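Local coordinates for beta-glucosidase (Chaetomella raphigera, PDB 6JXG), which probably hydrolyses terminal, non-reducing beta-D-glucosyl residues to release beta-D-glucose, as a secreted family 3 glycoside hydrolase in cellulose breakdown, at residues L54-G59 with L247-P252; L61-V66 with K99-N104; V105-V110 with S196-Y201; A148-C153 with Q299-V304. All coordinates share one frame; numbering follows the deposited sequence.

Contact 1 of 4, residues L54-G59 with L247-P252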
loop_
_atom_site.group_PDB
_atom_site.type_symbol
_atom_site.label_atom_id
_atom_site.label_comp_id
_atom_site.label_asym_id
_atom_site.label_seq_id
_atom_site.Cartn_x
_atom_site.Cartn_y
_atom_site.Cartn_z
ATOM N N LEU A 54 -17.504 19.335 4.793
ATOM C CA LEU A 54 -16.332 18.447 4.813
ATOM C C LEU A 54 -16.175 17.662 3.516
ATOM O O LEU A 54 -17.149 17.049 3.042
ATOM C CB LEU A 54 -16.331 17.462 5.981
ATOM C CG LEU A 54 -16.238 18.169 7.338
ATOM C CD1 LEU A 54 -16.622 17.180 8.445
ATOM C CD2 LEU A 54 -14.825 18.663 7.591
ATOM N N CYS A 55 -14.941 17.647 2.991
ATOM C CA CYS A 55 -14.639 17.130 1.650
ATOM C C CYS A 55 -13.799 15.851 1.836
ATOM O O CYS A 55 -12.699 15.908 2.443
ATOM C CB CYS A 55 -13.866 18.173 0.842
ATOM S SG CYS A 55 -13.202 17.550 -0.757
ATOM N N TYR A 56 -14.355 14.733 1.335
ATOM C CA TYR A 56 -13.683 13.435 1.357
ATOM C C TYR A 56 -13.323 13.105 -0.089
ATOM O O TYR A 56 -14.236 13.054 -0.970
ATOM C CB TYR A 56 -14.657 12.378 1.873
ATOM C CG TYR A 56 -15.090 12.478 3.331
ATOM C CD1 TYR A 56 -14.640 11.564 4.291
ATOM C CD2 TYR A 56 -15.996 13.403 3.728
ATOM C CE1 TYR A 56 -15.054 11.650 5.570
ATOM C CE2 TYR A 56 -16.408 13.518 5.031
ATOM C CZ TYR A 56 -15.947 12.620 5.962
ATOM O OH TYR A 56 -16.398 12.729 7.252
ATOM N N GLN A 57 -12.040 12.885 -0.341
ATOM C CA GLN A 57 -11.566 12.712 -1.696
ATOM C C GLN A 57 -10.614 11.485 -1.815
ATOM O O GLN A 57 -9.690 11.314 -1.023
ATOM C CB GLN A 57 -10.893 13.973 -2.246
ATOM C CG GLN A 57 -10.709 13.959 -3.761
ATOM C CD GLN A 57 -12.024 14.228 -4.490
ATOM O OE1 GLN A 57 -13.068 14.528 -3.871
ATOM N NE2 GLN A 57 -11.984 14.148 -5.823
ATOM N N ASP A 58 -10.850 10.691 -2.854
ATOM C CA ASP A 58 -9.880 9.620 -3.254
ATOM C C ASP A 58 -8.594 10.297 -3.831
ATOM O O ASP A 58 -8.591 11.508 -4.201
ATOM C CB ASP A 58 -10.477 8.743 -4.333
ATOM C CG ASP A 58 -11.509 7.757 -3.839
ATOM O OD1 ASP A 58 -11.257 7.210 -2.769
ATOM O OD2 ASP A 58 -12.551 7.548 -4.532
ATOM N N GLY A 59 -7.479 9.598 -3.885
ATOM C CA GLY A 59 -7.329 8.251 -3.364
ATOM C C GLY A 59 -5.929 8.131 -2.806
ATOM O O GLY A 59 -5.271 9.129 -2.562
ATOM N N LEU A 247 -20.346 2.844 13.502
ATOM C CA LEU A 247 -20.100 3.655 12.341
ATOM C C LEU A 247 -20.290 5.128 12.781
ATOM O O LEU A 247 -21.140 5.401 13.626
ATOM C CB LEU A 247 -21.002 3.342 11.195
ATOM C CG LEU A 247 -20.863 4.059 9.863
ATOM C CD1 LEU A 247 -19.509 3.698 9.258
ATOM C CD2 LEU A 247 -21.980 3.705 8.888
ATOM N N ASP A 248 -19.492 6.042 12.211
ATOM C CA ASP A 248 -19.624 7.490 12.517
ATOM C C ASP A 248 -20.050 8.344 11.358
ATOM O O ASP A 248 -20.717 9.379 11.569
ATOM C CB ASP A 248 -18.344 8.035 13.086
ATOM C CG ASP A 248 -17.906 7.273 14.344
ATOM O OD1 ASP A 248 -18.750 7.176 15.290
ATOM O OD2 ASP A 248 -16.746 6.782 14.390
ATOM N N VAL A 249 -19.695 7.951 10.152
ATOM C CA VAL A 249 -20.057 8.708 8.969
ATOM C C VAL A 249 -20.503 7.789 7.828
ATOM O O VAL A 249 -19.800 6.837 7.474
ATOM C CB VAL A 249 -18.873 9.535 8.436
ATOM C CG1 VAL A 249 -19.284 10.393 7.228
ATOM C CG2 VAL A 249 -18.312 10.432 9.528
ATOM N N ALA A 250 -21.663 8.100 7.249
ATOM C CA ALA A 250 -22.219 7.309 6.167
ATOM C C ALA A 250 -21.961 7.967 4.838
ATOM O O ALA A 250 -22.509 9.033 4.585
ATOM C CB ALA A 250 -23.720 7.090 6.350
ATOM N N MET A 251 -21.145 7.341 4.009
ATOM C CA MET A 251 -20.842 7.896 2.706
ATOM C C MET A 251 -21.301 6.951 1.584
ATOM O O MET A 251 -21.104 5.774 1.715
ATOM C CB MET A 251 -19.319 8.076 2.590
ATOM C CG MET A 251 -18.812 9.288 3.337
ATOM S SD MET A 251 -19.374 10.796 2.476
ATOM C CE MET A 251 -19.667 11.833 3.896
ATOM N N PRO A 252 -21.719 7.471 0.399
ATOM C CA PRO A 252 -21.853 8.939 0.162
ATOM C C PRO A 252 -23.072 9.567 0.795
ATOM O O PRO A 252 -23.311 10.802 0.597
ATOM C CB PRO A 252 -21.939 9.043 -1.357
ATOM C CG PRO A 252 -22.510 7.726 -1.804
ATOM C CD PRO A 252 -21.972 6.683 -0.835
#

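Contact 2 of 4, residues L61-V66 with K99-N104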
loop_
_atom_site.group_PDB
_atom_site.type_symbol
_atom_site.label_atom_id
_atom_site.label_comp_id
_atom_site.label_asym_id
_atom_site.label_seq_id
_atom_site.Cartn_x
_atom_site.Cartn_y
_atom_site.Cartn_z
ATOM N N LEU A 61 -2.879 7.324 -3.938
ATOM C CA LEU A 61 -1.646 7.635 -4.641
ATOM C C LEU A 61 -1.699 8.986 -5.327
ATOM O O LEU A 61 -0.813 9.323 -6.106
ATOM C CB LEU A 61 -1.322 6.538 -5.654
ATOM C CG LEU A 61 -2.322 6.196 -6.741
ATOM C CD1 LEU A 61 -2.629 7.323 -7.735
ATOM C CD2 LEU A 61 -1.908 4.974 -7.538
ATOM N N GLY A 62 -2.747 9.735 -5.061
ATOM C CA GLY A 62 -2.917 11.043 -5.665
ATOM C C GLY A 62 -4.365 11.460 -5.638
ATOM O O GLY A 62 -5.283 10.620 -5.433
ATOM N N ILE A 63 -4.589 12.747 -5.929
ATOM C CA ILE A 63 -5.960 13.284 -5.849
ATOM C C ILE A 63 -6.716 12.786 -7.064
ATOM O O ILE A 63 -6.248 12.976 -8.236
ATOM C CB ILE A 63 -5.973 14.812 -5.911
ATOM C CG1 ILE A 63 -4.941 15.440 -4.968
ATOM C CG2 ILE A 63 -7.404 15.313 -5.648
ATOM C CD1 ILE A 63 -5.006 14.975 -3.531
ATOM N N ARG A 64 -7.814 12.080 -6.836
ATOM C CA ARG A 64 -8.653 11.595 -7.922
ATOM C C ARG A 64 -9.504 12.757 -8.549
ATOM O O ARG A 64 -9.903 13.696 -7.855
ATOM C CB ARG A 64 -9.553 10.512 -7.388
ATOM C CG ARG A 64 -10.256 9.679 -8.459
ATOM C CD ARG A 64 -11.166 8.663 -7.736
ATOM N NE ARG A 64 -11.909 7.944 -8.757
ATOM C CZ ARG A 64 -13.036 7.232 -8.530
ATOM N NH1 ARG A 64 -13.574 7.120 -7.322
ATOM N NH2 ARG A 64 -13.617 6.659 -9.570
ATOM N N PHE A 65 -9.658 12.686 -9.862
ATOM C CA PHE A 65 -10.512 13.547 -10.727
ATOM C C PHE A 65 -9.879 14.929 -11.023
ATOM O O PHE A 65 -9.955 15.434 -12.153
ATOM C CB PHE A 65 -11.961 13.711 -10.180
ATOM C CG PHE A 65 -12.745 12.417 -10.063
ATOM C CD1 PHE A 65 -13.072 11.677 -11.192
ATOM C CD2 PHE A 65 -13.218 11.958 -8.861
ATOM C CE1 PHE A 65 -13.808 10.507 -11.122
ATOM C CE2 PHE A 65 -13.989 10.777 -8.806
ATOM C CZ PHE A 65 -14.280 10.069 -9.936
ATOM N N VAL A 66 -9.325 15.575 -10.021
ATOM C CA VAL A 66 -8.834 16.942 -10.150
ATOM C C VAL A 66 -7.603 17.043 -11.060
ATOM O O VAL A 66 -6.683 16.213 -11.014
ATOM C CB VAL A 66 -8.511 17.492 -8.753
ATOM C CG1 VAL A 66 -8.061 18.930 -8.792
ATOM C CG2 VAL A 66 -9.699 17.354 -7.848
ATOM N N LYS A 99 -4.532 19.371 1.034
ATOM C CA LYS A 99 -4.820 20.590 1.780
ATOM C C LYS A 99 -5.010 21.793 0.856
ATOM O O LYS A 99 -5.937 22.614 1.043
ATOM C CB LYS A 99 -3.703 20.891 2.805
ATOM C CG LYS A 99 -3.846 22.302 3.403
ATOM C CD LYS A 99 -3.221 22.447 4.798
ATOM C CE LYS A 99 -3.379 23.915 5.301
ATOM N NZ LYS A 99 -2.190 24.394 6.127
ATOM N N ALA A 100 -4.100 21.918 -0.108
ATOM C CA ALA A 100 -4.096 23.082 -0.986
ATOM C C ALA A 100 -5.410 23.150 -1.816
ATOM O O ALA A 100 -5.846 24.228 -2.195
ATOM C CB ALA A 100 -2.853 23.068 -1.859
ATOM N N LEU A 101 -6.013 21.984 -2.108
ATOM C CA LEU A 101 -7.316 21.865 -2.725
ATOM C C LEU A 101 -8.532 21.950 -1.788
ATOM O O LEU A 101 -9.651 21.833 -2.253
ATOM C CB LEU A 101 -7.361 20.503 -3.432
ATOM C CG LEU A 101 -6.410 20.440 -4.649
ATOM C CD1 LEU A 101 -6.410 19.051 -5.302
ATOM C CD2 LEU A 101 -6.668 21.481 -5.717
ATOM N N GLY A 102 -8.311 22.046 -0.478
ATOM C CA GLY A 102 -9.353 22.184 0.495
ATOM C C GLY A 102 -9.954 20.822 0.833
ATOM O O GLY A 102 -10.989 20.742 1.435
ATOM N N ILE A 103 -9.251 19.751 0.487
ATOM C CA ILE A 103 -9.713 18.389 0.843
ATOM C C ILE A 103 -9.539 18.164 2.320
ATOM O O ILE A 103 -8.427 18.286 2.872
ATOM C CB ILE A 103 -8.990 17.324 -0.000
ATOM C CG1 ILE A 103 -9.378 17.518 -1.445
ATOM C CG2 ILE A 103 -9.326 15.891 0.481
ATOM C CD1 ILE A 103 -8.639 16.702 -2.435
ATOM N N ASN A 104 -10.633 17.817 3.017
ATOM C CA ASN A 104 -10.499 17.554 4.434
ATOM C C ASN A 104 -9.917 16.154 4.788
ATOM O O ASN A 104 -9.035 16.040 5.673
ATOM C CB ASN A 104 -11.798 17.777 5.210
ATOM C CG ASN A 104 -12.232 19.265 5.221
ATOM O OD1 ASN A 104 -11.718 20.136 6.023
ATOM N ND2 ASN A 104 -13.078 19.572 4.325
#

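Contact 3 of 4, residues V105-V110 with S196-Y201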
loop_
_atom_site.group_PDB
_atom_site.type_symbol
_atom_site.label_atom_id
_atom_site.label_comp_id
_atom_site.label_asym_id
_atom_site.label_seq_id
_atom_site.Cartn_x
_atom_site.Cartn_y
_atom_site.Cartn_z
ATOM N N VAL A 105 -10.452 15.140 4.114
ATOM C CA VAL A 105 -10.108 13.735 4.358
ATOM C C VAL A 105 -9.662 13.161 3.031
ATOM O O VAL A 105 -10.446 13.144 2.069
ATOM C CB VAL A 105 -11.310 12.949 4.905
ATOM C CG1 VAL A 105 -10.876 11.515 5.224
ATOM C CG2 VAL A 105 -11.830 13.685 6.158
ATOM N N GLN A 106 -8.422 12.712 2.993
ATOM C CA GLN A 106 -7.861 12.029 1.829
ATOM C C GLN A 106 -7.988 10.532 2.064
ATOM O O GLN A 106 -7.471 10.023 3.073
ATOM C CB GLN A 106 -6.409 12.431 1.624
ATOM C CG GLN A 106 -5.834 12.015 0.287
ATOM C CD GLN A 106 -6.535 12.598 -0.908
ATOM O OE1 GLN A 106 -7.133 13.680 -0.857
ATOM N NE2 GLN A 106 -6.417 11.909 -2.037
ATOM N N LEU A 107 -8.589 9.812 1.092
ATOM C CA LEU A 107 -9.021 8.433 1.356
ATOM C C LEU A 107 -7.867 7.461 1.080
ATOM O O LEU A 107 -7.846 6.773 0.042
ATOM C CB LEU A 107 -10.301 8.110 0.525
ATOM C CG LEU A 107 -11.492 9.000 0.942
ATOM C CD1 LEU A 107 -12.657 8.738 0.025
ATOM C CD2 LEU A 107 -11.898 8.833 2.406
ATOM N N GLY A 108 -6.888 7.461 1.979
ATOM C CA GLY A 108 -5.822 6.442 2.018
ATOM C C GLY A 108 -4.968 6.728 3.273
ATOM O O GLY A 108 -5.156 7.755 3.958
ATOM N N PRO A 109 -3.976 5.896 3.547
ATOM C CA PRO A 109 -3.507 4.814 2.763
ATOM C C PRO A 109 -4.242 3.469 3.051
ATOM O O PRO A 109 -5.176 3.413 3.784
ATOM C CB PRO A 109 -2.040 4.720 3.127
ATOM C CG PRO A 109 -1.990 5.107 4.613
ATOM C CD PRO A 109 -3.176 6.067 4.769
ATOM N N VAL A 110 -3.816 2.432 2.339
ATOM C CA VAL A 110 -4.503 1.156 2.326
ATOM C C VAL A 110 -3.768 0.093 3.119
ATOM O O VAL A 110 -2.679 -0.358 2.721
ATOM C CB VAL A 110 -4.714 0.706 0.856
ATOM C CG1 VAL A 110 -5.291 -0.695 0.820
ATOM C CG2 VAL A 110 -5.625 1.681 0.076
ATOM N N SER A 196 -9.042 8.870 10.662
ATOM C CA SER A 196 -10.249 8.108 10.273
ATOM C C SER A 196 -9.888 6.717 9.751
ATOM O O SER A 196 -8.740 6.464 9.337
ATOM C CB SER A 196 -11.104 8.863 9.223
ATOM O OG SER A 196 -10.426 8.966 8.005
ATOM N N ILE A 197 -10.854 5.825 9.805
ATOM C CA ILE A 197 -10.692 4.483 9.260
ATOM C C ILE A 197 -11.965 4.187 8.522
ATOM O O ILE A 197 -13.048 4.590 8.956
ATOM C CB ILE A 197 -10.517 3.454 10.419
ATOM C CG1 ILE A 197 -9.124 3.625 11.100
ATOM C CG2 ILE A 197 -10.740 2.062 9.913
ATOM C CD1 ILE A 197 -9.020 2.905 12.402
ATOM N N MET A 198 -11.857 3.558 7.361
ATOM C CA MET A 198 -13.027 3.252 6.561
ATOM C C MET A 198 -13.364 1.764 6.719
ATOM O O MET A 198 -12.473 0.901 6.574
ATOM C CB MET A 198 -12.703 3.501 5.080
ATOM C CG MET A 198 -13.873 3.335 4.116
ATOM S SD MET A 198 -13.466 3.431 2.374
ATOM C CE MET A 198 -13.024 5.173 2.274
ATOM N N CYS A 199 -14.624 1.439 6.968
ATOM C CA CYS A 199 -15.020 0.047 7.031
ATOM C C CYS A 199 -15.365 -0.520 5.659
ATOM O O CYS A 199 -15.752 0.237 4.755
ATOM C CB CYS A 199 -16.139 -0.153 8.025
ATOM S SG CYS A 199 -17.573 0.928 7.905
ATOM N N SER A 200 -15.239 -1.851 5.506
ATOM C CA SER A 200 -15.216 -2.485 4.191
ATOM C C SER A 200 -16.536 -2.945 3.656
ATOM O O SER A 200 -17.484 -3.046 4.366
ATOM C CB SER A 200 -14.210 -3.640 4.186
ATOM O OG SER A 200 -14.631 -4.621 5.106
ATOM N N TYR A 201 -16.579 -3.332 2.362
ATOM C CA TYR A 201 -17.810 -3.858 1.781
ATOM C C TYR A 201 -18.199 -5.307 2.207
ATOM O O TYR A 201 -19.375 -5.671 2.111
ATOM C CB TYR A 201 -17.698 -3.908 0.267
ATOM C CG TYR A 201 -17.831 -2.595 -0.414
ATOM C CD1 TYR A 201 -19.031 -1.896 -0.320
ATOM C CD2 TYR A 201 -16.794 -2.067 -1.172
ATOM C CE1 TYR A 201 -19.205 -0.687 -0.996
ATOM C CE2 TYR A 201 -16.948 -0.861 -1.856
ATOM C CZ TYR A 201 -18.137 -0.164 -1.775
ATOM O OH TYR A 201 -18.358 1.034 -2.412
#

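Contact 4 of 4, residues A148-C153 with Q299-V304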
loop_
_atom_site.group_PDB
_atom_site.type_symbol
_atom_site.label_atom_id
_atom_site.label_comp_id
_atom_site.label_asym_id
_atom_site.label_seq_id
_atom_site.Cartn_x
_atom_site.Cartn_y
_atom_site.Cartn_z
ATOM N N ALA A 148 1.164 17.440 6.755
ATOM C CA ALA A 148 0.749 18.414 5.751
ATOM C C ALA A 148 -0.557 19.043 6.035
ATOM O O ALA A 148 -0.932 19.948 5.336
ATOM C CB ALA A 148 0.691 17.772 4.347
ATOM N N GLY A 149 -1.333 18.485 6.957
ATOM C CA GLY A 149 -2.553 19.090 7.423
ATOM C C GLY A 149 -3.864 18.442 6.941
ATOM O O GLY A 149 -4.960 18.947 7.284
ATOM N N VAL A 150 -3.772 17.322 6.186
ATOM C CA VAL A 150 -4.992 16.621 5.765
ATOM C C VAL A 150 -5.239 15.487 6.789
ATOM O O VAL A 150 -4.304 15.025 7.494
ATOM C CB VAL A 150 -4.892 16.019 4.310
ATOM C CG1 VAL A 150 -4.022 14.773 4.295
ATOM C CG2 VAL A 150 -6.248 15.639 3.784
ATOM N N GLN A 151 -6.495 15.086 6.944
ATOM C CA GLN A 151 -6.842 13.877 7.721
ATOM C C GLN A 151 -6.630 12.646 6.808
ATOM O O GLN A 151 -7.123 12.611 5.676
ATOM C CB GLN A 151 -8.312 13.913 8.133
ATOM C CG GLN A 151 -8.661 15.091 9.038
ATOM C CD GLN A 151 -10.138 15.188 9.415
ATOM O OE1 GLN A 151 -10.828 16.245 9.177
ATOM N NE2 GLN A 151 -10.657 14.130 9.985
ATOM N N ALA A 152 -5.868 11.679 7.245
ATOM C CA ALA A 152 -5.735 10.445 6.512
ATOM C C ALA A 152 -6.851 9.489 6.946
ATOM O O ALA A 152 -7.556 9.706 7.943
ATOM C CB ALA A 152 -4.352 9.806 6.800
ATOM N N CYS A 153 -7.049 8.455 6.137
ATOM C CA CYS A 153 -8.110 7.499 6.289
ATOM C C CYS A 153 -7.514 6.120 5.945
ATOM O O CYS A 153 -7.429 5.715 4.765
ATOM C CB CYS A 153 -9.274 7.792 5.334
ATOM S SG CYS A 153 -10.691 6.619 5.615
ATOM N N GLN A 299 -8.882 26.206 11.663
ATOM C CA GLN A 299 -8.363 27.559 11.387
ATOM C C GLN A 299 -7.630 27.555 10.059
ATOM O O GLN A 299 -6.649 26.816 9.918
ATOM C CB GLN A 299 -7.321 28.063 12.423
ATOM C CG GLN A 299 -7.288 27.473 13.848
ATOM C CD GLN A 299 -6.194 26.393 14.110
ATOM O OE1 GLN A 299 -5.731 25.691 13.192
ATOM N NE2 GLN A 299 -5.807 26.247 15.383
ATOM N N GLY A 300 -8.087 28.373 9.124
ATOM C CA GLY A 300 -7.266 28.777 7.991
ATOM C C GLY A 300 -7.086 27.674 6.948
ATOM O O GLY A 300 -6.102 27.689 6.188
ATOM N N TYR A 301 -8.039 26.762 6.860
ATOM C CA TYR A 301 -7.995 25.762 5.777
ATOM C C TYR A 301 -8.488 26.297 4.453
ATOM O O TYR A 301 -9.534 27.005 4.388
ATOM C CB TYR A 301 -8.841 24.542 6.176
ATOM C CG TYR A 301 -8.264 23.234 5.708
ATOM C CD1 TYR A 301 -8.913 22.492 4.760
ATOM C CD2 TYR A 301 -7.100 22.737 6.253
ATOM C CE1 TYR A 301 -8.418 21.285 4.329
ATOM C CE2 TYR A 301 -6.561 21.545 5.788
ATOM C CZ TYR A 301 -7.265 20.804 4.860
ATOM O OH TYR A 301 -6.790 19.634 4.395
ATOM N N PRO A 302 -7.838 25.910 3.347
ATOM C CA PRO A 302 -8.411 26.289 2.026
ATOM C C PRO A 302 -9.832 25.776 1.710
ATOM O O PRO A 302 -10.284 24.781 2.289
ATOM C CB PRO A 302 -7.407 25.740 1.031
ATOM C CG PRO A 302 -6.116 25.712 1.815
ATOM C CD PRO A 302 -6.507 25.310 3.217
ATOM N N ALA A 303 -10.488 26.485 0.805
ATOM C CA ALA A 303 -11.845 26.174 0.326
ATOM C C ALA A 303 -11.745 25.287 -0.906
ATOM O O ALA A 303 -10.748 25.301 -1.545
ATOM C CB ALA A 303 -12.508 27.496 -0.093
ATOM N N VAL A 304 -12.774 24.487 -1.216
ATOM C CA VAL A 304 -12.834 23.729 -2.453
ATOM C C VAL A 304 -13.397 24.659 -3.525
ATOM O O VAL A 304 -14.483 25.200 -3.311
ATOM C CB VAL A 304 -13.760 22.512 -2.249
ATOM C CG1 VAL A 304 -14.090 21.845 -3.571
ATOM C CG2 VAL A 304 -13.049 21.536 -1.283
#

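Contact 1 of 4, residues L54-G59 with L247-P252
Tyr56 reaches out from strand 55-57 of the TIM-barrel-like N-terminal domain toward Val249 and Met251, and with the methionine it makes a Met-aromatic contact. The close part lies at the far end of the phenol. Both methyls of Val249 come up against the hydroxyl from the opposite direction, CG1 at 3.7 Å and CG2 at 3.8 Å from Tyr56 OH. Met251 instead crosses the tyrosine at about a right angle. Its chain bends at chi2 (-70°) and again at chi3, which carries methyl CE to 3.8 Å from Tyr56 CE2. The sulfur side is looser: Met251 SD lies above the ring face but 4.8 Å from the Tyr56 ring centroid. Looseness here means distance, not solvent, because all three residues are buried. Phe228 of strand 228-231 packs on both Tyr56 and Val249, while Ile288 of helix 278-294 also touches the valine. With Tyr56 cut back to an alanine, Val249 and Met251 would probably be left facing a gap, with Met251 losing its aromatic partner. The CH-pi contact is off-centre, with Met251 CE 4.3 Å from the Tyr56 ring centroid and 29° off the ring normal.

Contact 2 of 4, residues L61-V66 with K99-N104
Ile63 meets two side chains at once, Leu101 and Ile103, while Val66 adds a third contact by touching Leu101. Methyl CG2 of Ile63 does most of the work. It stands trans to the backbone nitrogen and comes 3.7 Å from Ile103 CD1, the two isoleucines reaching toward each other tip to tip. The same Ile63 CG2 lies 3.9 Å from Leu101 CD1, but here the side chains slide past one another in opposite directions. Leu101 CD1 also faces Val66 CG1 at 3.9 Å, again tip to tip. Cutting Ile63 down to an alanine would probably open a gap in front of Ile103 CD1 and leave Leu101 CD1 held from this loop by Val66 alone. What sets these groups in place is the end of helix 84-100. Gly102, with a positive phi of 82°, closes it in a Schellman motif, its N hydrogen-bonded to Lys99 O at 2.9 Å, and the chain turns there so that Leu101 and Ile103, before and after the glycine, both face the loop 61-66. Farther out, Leu94 and Ala98 of the helix pack on Ile63, and Trp306 touches Val66 while hydrogen-bonding to Leu101 O through NE1. Arg64 leads away from the contact to salt bridges with Asp58 and Asp371. With no hydrogen bond between the segments, the loop following strand 55-57 is joined to the helix end by methyl packing, whose strength depends on shape and burial.

Contact 3 of 4, residues V105-V110 with S196-Y201
Inside the barrel-like sheet of the N-terminal domain, Val105 and Leu107 meet Ser196 and Met198 across the intervening strand 151-157. Strands 105-106 and 196-199 both run parallel to that strand and flank it, so these two are second neighbours and touch through side chains, with no hydrogen bond between them. Their CA atoms are well apart, 8.4 Å from Leu107 CA to Met198 CA. Met198 spans the distance by running extended through chi1 and chi2 and bending only at chi3 (-68°), which sets its methyl CE 3.8 Å from Leu107 CD2. The two side chains cross at about a right angle. Two residues back on both segments, Val105 CG1 rests 3.8 Å from Ser196 OG, a packing contact; the hydroxyl's polar partner is the carbonyl O of Ala152 on the strand between. Cys153 of that strand also touches both Ser196 and Met198. Leu107 sits at the centre of an inverse gamma turn, closed by Gly108 N to Gln106 O at 2.8 Å; a cis peptide before Pro109 follows. Leu107 O is hydrogen-bonded to Lys155 NZ, and Met198 is backed from its other neighbour strand by Val230 of 228-231. Side chains converging in this way from non-adjacent parallel strands are what one finds in the core of a TIM barrel, where the curvature of the sheet brings inward-facing residues together.

Contact 4 of 4, residues A148-C153 with Q299-V304
A Schellman motif closes helix 131-147 at Gly149, and Tyr301 from the loop after helix 278-294 packs on this turn on the way to strand 151-157. The phenol end of the tyrosine does the touching. Tyr301 CE2 comes 3.4 Å from Gly149 O, obliquely to the ring, and Tyr301 OH lies 3.5 Å from the same oxygen. Neither is a hydrogen bond: the hydroxyl bonds to the carbonyl of Ile103, and Gly149 O accepts from Gln297 NE2. Beyond the glycine, Tyr301 OH passes 3.8 Å from Val150 CA and 4.1 Å from Val150 CG2. Gly149 has a phi of 107°, and a side chain at these backbone angles would run into the carbonyl oxygen of Ala148, so the turn suits glycine. The ring has further neighbours. Pro302 CD stands 3.7 Å above one face, offset toward the rim, and the side chain of Lys99 touches the tyrosine. Val150 also touches Ala98 of helix 84-100 and Met145 of helix 131-147. The contact lies on the approach to strand 151-157, toward the N-terminal end of the barrel strands, the end away from where TIM barrels carry their active sites. Chemically, the tyrosine works in two ways: its ring and oxygen pack on a polar backbone turn, while its hydroxyl satisfies a carbonyl of a different segment and so ties the loop to a third part of the fold.

In the fold
Contacts 1, 2 and 3 are fully buried, whereas contact 4 is partly open and lies nearer the surface. Contacts 1, 3 and 4 all reach the same sheet: strand 55-57 pairs with 105-106, which pairs with 151-157, and 196-199 follows. Contact 2 sits outside it, where helix 84-100 leads into strand 105-106. The chemistry changes with place. Contacts 1 and 3 each rest on a methionine methyl, against a tyrosine ring in one and a leucine methyl in the other, contact 2 is purely aliphatic between loop and helix end, and contact 4 sets a phenol against backbone. Helix-ending glycines recur in contacts 2 and 4, which a hydrogen bond from Tyr301 OH to Ile103 O joins directly.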